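Local coordinates for protein aminopeptidase (Trypanosoma brucei brucei, PDB 4EFD) that probably removes single amino acids from the N-termini of peptides, as a metal-dependent M17 aminopeptidase that assembles as a hexamer, at residues A[142-147]-A[183-188]; A[216-221]-A[292-297]; A[419-424]-A[489-494]. All coordinates share one frame; numbering follows the deposited sequence.

Contact 1: A[142-147]-A[183-188]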
# COMPACT_ATOMS: atom_id res chain seq x y z
N VAL A 142 41.75 -8.87 -27.23
CA VAL A 142 41.02 -10.10 -27.52
C VAL A 142 40.48 -10.06 -28.94
O VAL A 142 39.74 -9.15 -29.30
CB VAL A 142 39.84 -10.30 -26.54
CG1 VAL A 142 39.07 -11.57 -26.88
CG2 VAL A 142 40.34 -10.35 -25.11
N ASP A 143 40.85 -11.05 -29.75
CA ASP A 143 40.33 -11.18 -31.10
C ASP A 143 38.95 -11.82 -31.05
O ASP A 143 38.80 -12.96 -30.59
CB ASP A 143 41.26 -12.03 -31.97
CG ASP A 143 42.58 -11.34 -32.27
OD1 ASP A 143 42.54 -10.18 -32.75
OD2 ASP A 143 43.64 -11.94 -32.03
N VAL A 144 37.94 -11.08 -31.50
CA VAL A 144 36.57 -11.58 -31.58
C VAL A 144 36.22 -11.86 -33.04
O VAL A 144 36.14 -10.94 -33.85
CB VAL A 144 35.56 -10.58 -30.98
CG1 VAL A 144 34.15 -11.15 -31.03
CG2 VAL A 144 35.95 -10.23 -29.55
N PHE A 145 36.02 -13.14 -33.36
CA PHE A 145 35.70 -13.56 -34.72
C PHE A 145 34.20 -13.76 -34.88
O PHE A 145 33.64 -14.76 -34.42
CB PHE A 145 36.44 -14.85 -35.06
CG PHE A 145 37.92 -14.67 -35.24
CD1 PHE A 145 38.46 -14.47 -36.51
CD2 PHE A 145 38.77 -14.71 -34.15
CE1 PHE A 145 39.83 -14.30 -36.68
CE2 PHE A 145 40.14 -14.55 -34.31
CZ PHE A 145 40.67 -14.34 -35.58
N VAL A 146 33.55 -12.80 -35.53
CA VAL A 146 32.11 -12.86 -35.79
C VAL A 146 31.86 -13.44 -37.18
O VAL A 146 32.44 -12.98 -38.16
CB VAL A 146 31.44 -11.47 -35.66
CG1 VAL A 146 31.61 -10.93 -34.25
CG2 VAL A 146 32.00 -10.48 -36.67
N LEU A 147 31.01 -14.46 -37.25
CA LEU A 147 30.70 -15.13 -38.52
C LEU A 147 29.59 -14.43 -39.31
O LEU A 147 29.21 -14.90 -40.39
CB LEU A 147 30.33 -16.59 -38.27
CG LEU A 147 31.40 -17.46 -37.61
CD1 LEU A 147 30.84 -18.83 -37.27
CD2 LEU A 147 32.62 -17.59 -38.50
N SER A 183 38.94 -4.82 -21.55
CA SER A 183 39.87 -5.45 -22.48
C SER A 183 39.72 -4.84 -23.87
O SER A 183 38.63 -4.45 -24.27
CB SER A 183 39.63 -6.95 -22.55
OG SER A 183 39.74 -7.55 -21.27
N ARG A 184 40.83 -4.77 -24.60
CA ARG A 184 40.80 -4.38 -26.02
C ARG A 184 40.14 -5.48 -26.84
O ARG A 184 40.34 -6.67 -26.57
CB ARG A 184 42.22 -4.11 -26.54
CG ARG A 184 42.64 -2.66 -26.45
CD ARG A 184 44.15 -2.52 -26.56
NE ARG A 184 44.82 -2.70 -25.28
CZ ARG A 184 45.43 -1.74 -24.57
NH1 ARG A 184 45.49 -0.49 -25.01
NH2 ARG A 184 46.00 -2.05 -23.41
N LEU A 185 39.34 -5.09 -27.83
CA LEU A 185 38.63 -6.04 -28.67
C LEU A 185 38.89 -5.76 -30.15
O LEU A 185 38.82 -4.61 -30.59
CB LEU A 185 37.13 -5.97 -28.40
CG LEU A 185 36.68 -6.25 -26.96
CD1 LEU A 185 35.17 -6.10 -26.85
CD2 LEU A 185 37.12 -7.63 -26.50
N GLN A 186 39.21 -6.81 -30.90
CA GLN A 186 39.34 -6.71 -32.35
C GLN A 186 38.27 -7.56 -33.01
O GLN A 186 38.31 -8.79 -32.95
CB GLN A 186 40.73 -7.16 -32.82
CG GLN A 186 40.95 -6.99 -34.32
CD GLN A 186 42.41 -7.14 -34.74
OE1 GLN A 186 42.87 -6.46 -35.65
NE2 GLN A 186 43.13 -8.03 -34.07
N VAL A 187 37.29 -6.89 -33.62
CA VAL A 187 36.21 -7.58 -34.32
C VAL A 187 36.69 -7.97 -35.71
O VAL A 187 37.10 -7.11 -36.50
CB VAL A 187 34.95 -6.71 -34.42
CG1 VAL A 187 33.90 -7.37 -35.31
CG2 VAL A 187 34.39 -6.43 -33.03
N VAL A 188 36.64 -9.27 -36.00
CA VAL A 188 37.10 -9.81 -37.28
C VAL A 188 35.92 -10.33 -38.09
O VAL A 188 35.43 -11.44 -37.85
CB VAL A 188 38.13 -10.94 -37.07
CG1 VAL A 188 38.64 -11.47 -38.40
CG2 VAL A 188 39.29 -10.45 -36.21

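Contact 2: A[216-221]-A[292-297]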
# COMPACT_ATOMS: atom_id res chain seq x y z
N ALA A 216 27.31 7.03 -15.42
CA ALA A 216 27.80 8.05 -14.50
C ALA A 216 26.72 8.46 -13.51
O ALA A 216 25.57 8.65 -13.90
CB ALA A 216 28.29 9.26 -15.28
N PRO A 217 27.08 8.60 -12.23
CA PRO A 217 26.10 8.99 -11.23
C PRO A 217 25.82 10.48 -11.29
O PRO A 217 26.62 11.23 -11.84
CB PRO A 217 26.79 8.62 -9.92
CG PRO A 217 28.23 8.83 -10.21
CD PRO A 217 28.41 8.39 -11.63
N PRO A 218 24.68 10.92 -10.71
CA PRO A 218 24.27 12.32 -10.81
C PRO A 218 25.19 13.34 -10.14
O PRO A 218 25.09 14.53 -10.42
CB PRO A 218 22.87 12.34 -10.17
CG PRO A 218 22.70 11.05 -9.48
CD PRO A 218 23.68 10.08 -10.04
N ASN A 219 26.08 12.88 -9.25
CA ASN A 219 27.09 13.76 -8.66
C ASN A 219 28.33 13.95 -9.54
O ASN A 219 29.18 14.79 -9.23
CB ASN A 219 27.49 13.28 -7.25
CG ASN A 219 28.08 11.88 -7.24
OD1 ASN A 219 27.60 10.99 -7.92
ND2 ASN A 219 29.12 11.69 -6.44
N LEU A 220 28.43 13.19 -10.64
CA LEU A 220 29.49 13.38 -11.63
C LEU A 220 28.95 14.01 -12.92
O LEU A 220 29.46 15.05 -13.36
CB LEU A 220 30.18 12.05 -11.95
CG LEU A 220 31.02 11.44 -10.82
CD1 LEU A 220 31.60 10.10 -11.24
CD2 LEU A 220 32.12 12.39 -10.39
N LEU A 221 27.94 13.39 -13.52
CA LEU A 221 27.27 13.97 -14.69
C LEU A 221 26.12 14.87 -14.23
O LEU A 221 25.02 14.40 -13.92
CB LEU A 221 26.74 12.88 -15.63
CG LEU A 221 26.11 13.41 -16.93
CD1 LEU A 221 27.17 14.02 -17.85
CD2 LEU A 221 25.35 12.32 -17.65
N ILE A 292 17.19 15.12 -17.34
CA ILE A 292 16.83 15.68 -16.04
C ILE A 292 17.40 14.80 -14.93
O ILE A 292 17.18 13.59 -14.91
CB ILE A 292 15.29 15.82 -15.85
CG1 ILE A 292 14.53 15.53 -17.14
CG2 ILE A 292 14.93 17.21 -15.34
N VAL A 293 18.14 15.42 -14.01
CA VAL A 293 18.78 14.70 -12.91
C VAL A 293 17.80 14.55 -11.74
O VAL A 293 17.07 15.49 -11.41
CB VAL A 293 20.05 15.43 -12.42
CG1 VAL A 293 20.71 14.66 -11.29
CG2 VAL A 293 21.02 15.63 -13.57
N TYR A 294 17.81 13.37 -11.12
CA TYR A 294 16.91 13.02 -10.01
C TYR A 294 15.43 13.14 -10.37
O TYR A 294 14.61 13.57 -9.55
CB TYR A 294 17.20 13.89 -8.77
CG TYR A 294 18.64 13.85 -8.29
CD1 TYR A 294 19.22 12.65 -7.87
CD2 TYR A 294 19.40 15.01 -8.22
CE1 TYR A 294 20.53 12.62 -7.41
CE2 TYR A 294 20.72 14.98 -7.77
CZ TYR A 294 21.27 13.78 -7.36
OH TYR A 294 22.57 13.75 -6.91
N ASP A 295 15.08 12.77 -11.60
CA ASP A 295 13.71 12.93 -12.10
C ASP A 295 13.20 11.67 -12.78
O ASP A 295 13.56 11.36 -13.91
CB ASP A 295 13.65 14.11 -13.08
CG ASP A 295 12.23 14.41 -13.56
OD1 ASP A 295 11.26 14.08 -12.85
OD2 ASP A 295 12.09 14.98 -14.66
N CYS A 296 12.34 10.94 -12.06
CA CYS A 296 11.70 9.75 -12.59
C CYS A 296 10.43 9.46 -11.80
O CYS A 296 10.47 9.37 -10.57
CB CYS A 296 12.64 8.55 -12.51
SG CYS A 296 12.13 7.12 -13.48
N GLY A 297 9.30 9.35 -12.50
CA GLY A 297 8.03 9.09 -11.83
C GLY A 297 6.85 8.88 -12.75
O GLY A 297 6.92 9.15 -13.95

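Contact 3: A[419-424]-A[489-494]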
# COMPACT_ATOMS: atom_id res chain seq x y z
N TYR A 419 6.01 6.72 -30.93
CA TYR A 419 4.77 7.47 -31.10
C TYR A 419 5.01 8.52 -32.18
O TYR A 419 5.69 9.52 -31.93
CB TYR A 419 4.35 8.13 -29.78
CG TYR A 419 3.15 9.04 -29.88
CD1 TYR A 419 3.31 10.41 -30.03
CD2 TYR A 419 1.86 8.53 -29.82
CE1 TYR A 419 2.21 11.25 -30.12
CE2 TYR A 419 0.75 9.36 -29.91
CZ TYR A 419 0.93 10.72 -30.06
OH TYR A 419 -0.16 11.55 -30.15
N VAL A 420 4.46 8.29 -33.37
CA VAL A 420 4.78 9.12 -34.53
C VAL A 420 3.54 9.40 -35.38
O VAL A 420 2.72 8.51 -35.62
CB VAL A 420 5.90 8.46 -35.38
CG1 VAL A 420 5.68 6.97 -35.49
CG2 VAL A 420 5.99 9.10 -36.76
N ASN A 421 3.42 10.64 -35.84
CA ASN A 421 2.26 11.09 -36.62
C ASN A 421 2.20 10.52 -38.04
O ASN A 421 1.11 10.24 -38.54
CB ASN A 421 2.16 12.62 -36.64
CG ASN A 421 3.39 13.29 -37.24
OD1 ASN A 421 4.41 12.64 -37.50
ND2 ASN A 421 3.31 14.60 -37.45
N GLU A 422 3.36 10.37 -38.67
CA GLU A 422 3.42 9.87 -40.05
C GLU A 422 3.85 8.41 -40.12
O GLU A 422 4.92 8.05 -39.62
CB GLU A 422 4.36 10.74 -40.89
CG GLU A 422 3.88 12.17 -41.04
CD GLU A 422 4.76 13.01 -41.95
OE1 GLU A 422 5.70 12.45 -42.56
OE2 GLU A 422 4.50 14.22 -42.06
N GLU A 423 3.01 7.58 -40.73
CA GLU A 423 3.32 6.16 -40.97
C GLU A 423 4.67 5.97 -41.67
O GLU A 423 5.41 5.04 -41.33
CB GLU A 423 2.20 5.52 -41.81
CG GLU A 423 2.11 4.00 -41.69
CD GLU A 423 3.20 3.26 -42.45
OE1 GLU A 423 3.52 3.66 -43.60
OE2 GLU A 423 3.75 2.28 -41.90
N GLY A 424 4.97 6.83 -42.63
CA GLY A 424 6.22 6.74 -43.39
C GLY A 424 7.45 6.85 -42.52
O GLY A 424 8.36 6.02 -42.59
N THR A 489 5.41 21.44 -39.90
CA THR A 489 4.37 20.59 -40.51
C THR A 489 4.92 19.22 -40.93
O THR A 489 4.32 18.54 -41.77
CB THR A 489 3.75 21.28 -41.75
OG1 THR A 489 4.74 21.42 -42.77
CG2 THR A 489 3.19 22.66 -41.39
N GLY A 490 6.04 18.81 -40.33
CA GLY A 490 6.72 17.57 -40.72
C GLY A 490 6.40 16.38 -39.83
O GLY A 490 5.41 16.38 -39.10
N ALA A 491 7.26 15.37 -39.89
CA ALA A 491 7.09 14.14 -39.12
C ALA A 491 7.67 14.27 -37.71
O ALA A 491 8.84 14.63 -37.55
CB ALA A 491 7.74 12.97 -39.85
N HIS A 492 6.86 13.99 -36.70
CA HIS A 492 7.30 13.97 -35.31
C HIS A 492 7.48 12.52 -34.87
O HIS A 492 6.56 11.72 -34.99
CB HIS A 492 6.28 14.66 -34.41
CG HIS A 492 6.63 14.61 -32.96
ND1 HIS A 492 7.46 15.54 -32.36
CD2 HIS A 492 6.26 13.75 -31.98
CE1 HIS A 492 7.59 15.25 -31.08
NE2 HIS A 492 6.87 14.17 -30.82
N ILE A 493 8.67 12.19 -34.37
CA ILE A 493 8.97 10.85 -33.86
C ILE A 493 9.33 10.93 -32.38
O ILE A 493 10.38 11.46 -32.02
CB ILE A 493 10.16 10.22 -34.62
CG1 ILE A 493 9.84 10.09 -36.11
CG2 ILE A 493 10.49 8.85 -34.04
CD1 ILE A 493 10.98 9.51 -36.93
N HIS A 494 8.44 10.43 -31.53
CA HIS A 494 8.71 10.36 -30.09
C HIS A 494 9.17 8.96 -29.72
O HIS A 494 8.44 7.99 -29.93
CB HIS A 494 7.45 10.73 -29.29
CG HIS A 494 7.55 10.40 -27.83
ND1 HIS A 494 8.26 11.16 -26.94
CD2 HIS A 494 7.03 9.37 -27.12
CE1 HIS A 494 8.17 10.63 -25.73
NE2 HIS A 494 7.43 9.54 -25.81

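Contact 1: A[142-147]-A[183-188]
Val-142 to Val-146 runs alongside Arg-184 to Val-188 as two parallel neighbours in a sheet, with the axes of the two short strands inclined by 28°. Val-142 is level with Leu-185, Asp-143 with Gln-186 and Val-144 with Val-187. Val-142 and Val-144 use both their N-H and C=O groups on this neighbour: Val-142 N bonds to Arg-184 O at 2.7 Å, Gln-186 N to Val-142 O, Val-144 N to Gln-186 O, and Val-188 N to Val-144 O at 2.8 Å. The pairing slackens at its end, where Val-146 N is 3.3 Å from Val-188 O.

Asp-143 and Phe-145, whose backbones turn to strand 47-53, share one face of the sheet with Gln-186 and Val-188. Gln-186 swings CG away from its own N (chi1 -176°) and stays extended next to Asp-143, which brings NE2 to 2.6 Å from OD1 of Asp-143, nearly in line with the C-O bond. Gln-39 shares that amide nitrogen, while Ser-44 N donates to Asp-143 OD2, so both oxygens of the buried carboxylate have partners.

The two strands, with helix 151-160 between them in sequence, form a beta-alpha-beta unit of the N-terminal domain, whose family belongs to the macro clan. Val-158 of that helix touches Leu-185 and Val-187 on the opposite face, where Leu-185 CD2 meets Val-142 CB at 3.8 Å and Val-187 CG1 meets Val-146 CG2 at 3.9 Å.

Phe-145 and Val-188 point the same way. CG2 of Val-188 sits over the ring face in a CH-pi contact, 4.1 Å from the Phe-145 centroid, and CG1 of Val-188 touches Phe-145 CE1 at 3.5 Å. Phe-67 and Tyr-35 add further aromatic neighbours to the ring.

Contact 2: A[216-221]-A[292-297]
Pro-218 is wedged against Val-293 and Tyr-294, and most of this small contact, 157 Å² of buried surface, comes from these three residues. The ring of Pro-218 crosses the Tyr-294 side chain at about a right angle. Its CB touches Val-293 CG1 at 3.4 Å, and its CG lies obliquely against the aromatic ring, 3.4 Å from Tyr-294 CE1. The proline CB also reaches the phenol carbon, at 3.5 Å from Tyr-294 CZ. Val-293 helps from its own strand: CG1, set anti to the backbone N (chi1 -179°), is directed to Pro-218 and also lies over one face of the Tyr-294 ring, toward its rim. Proline, valine and tyrosine thus pack as one compact apolar cluster.

Away from this cluster the fit is slack. Leu-221 O comes no closer than 4.2 Å to Val-293 CG2, and Asn-219 N stays 4.3 Å from Tyr-294 OH. Asn-219 is partly exposed, and the polar ends of Asn-219 and Tyr-294 turn to another chain: Tyr-294 OH is hydrogen-bonded to Asp-356 of the second subunit, and Asn-219 ND2 to the backbone oxygen of Ile-357 there.

The proline sits in a type I turn between helix 197-215 and helix 223-237, closed by Leu-220 N on Pro-217 O at 2.9 Å; Leu-221 N binds the same oxygen. Across the contact, strand 283-293 of the catalytic-domain sheet ends, and Tyr-294 takes up left-handed helical backbone angles as the chain enters the following loop. In M17 relatives the loop after this strand contributes to the metal site.

No hydrogen bond joins the two segments: the direct contact between turn and strand end is apolar, while Asn-219 and Tyr-294 use their polar ends on the neighbouring subunit.

Contact 3: A[419-424]-A[489-494]
Tyr-419 and His-494 form a hydrogen-bonded antiparallel pair, Tyr-419 N to His-494 O at 2.9 Å and His-494 N to Tyr-419 O at the same distance. Val-420 and Ile-493 follow as a non-hydrogen-bonded pair, Val-420 CG2 resting against Ile-493 CG1.

Beyond them segment 419-424 leaves the sheet, and the side-chain amide of Asn-421 carries the pairing on: CG, held between the backbone N and the carbonyl carbon (chi1 59°), places OD1 to accept from His-492 N at 2.9 Å, the donor lying above the carbonyl plane. ND2 of Asn-421 gives a straighter bond to Gly-490 O, 3.2 Å away and close to the amide plane.

Glu-422, the N-cap residue of helix 423-436, extends along Ala-491. Its CB starts 4.2 Å from Ala-491 CB, CG keeps to that methyl, and CD closes to 3.6 Å from the same Ala-491 CB. At the tip the carboxylate divides: OE1 meets Ala-491 CB at 3.4 Å, whereas OE2 faces the backbone at Gly-490 C, 3.6 Å off.

Arg-114 of the third subunit bonds to Val-420 O. This is an antiparallel pairing within the mixed sheet of the M17 catalytic domain, strand 416-420 leading through Asn-421 and Glu-422 into helix 423-436.

How the contacts relate
Contacts 2 and 3 belong to the catalytic domain and reach the same mixed sheet, one at the end of strand 283-293 and the other at the start of strand 491-496; their centres are 29 Å apart and their nearest atoms about 12 Å. Contact 1 lies in the separate N-terminal sheet, with its centre 34 Å from that of contact 2 and 38 Å from that of contact 3, on the opposite side of the chain's centre from the latter. Contacts 2 and 3 also adjoin different neighbouring subunits, whereas no other chain touches contact 1. Segment 292-297 leads into a loop that in M17 relatives contributes to the metal site; the glycerol near Glu-422 probably comes from the crystallisation liquor.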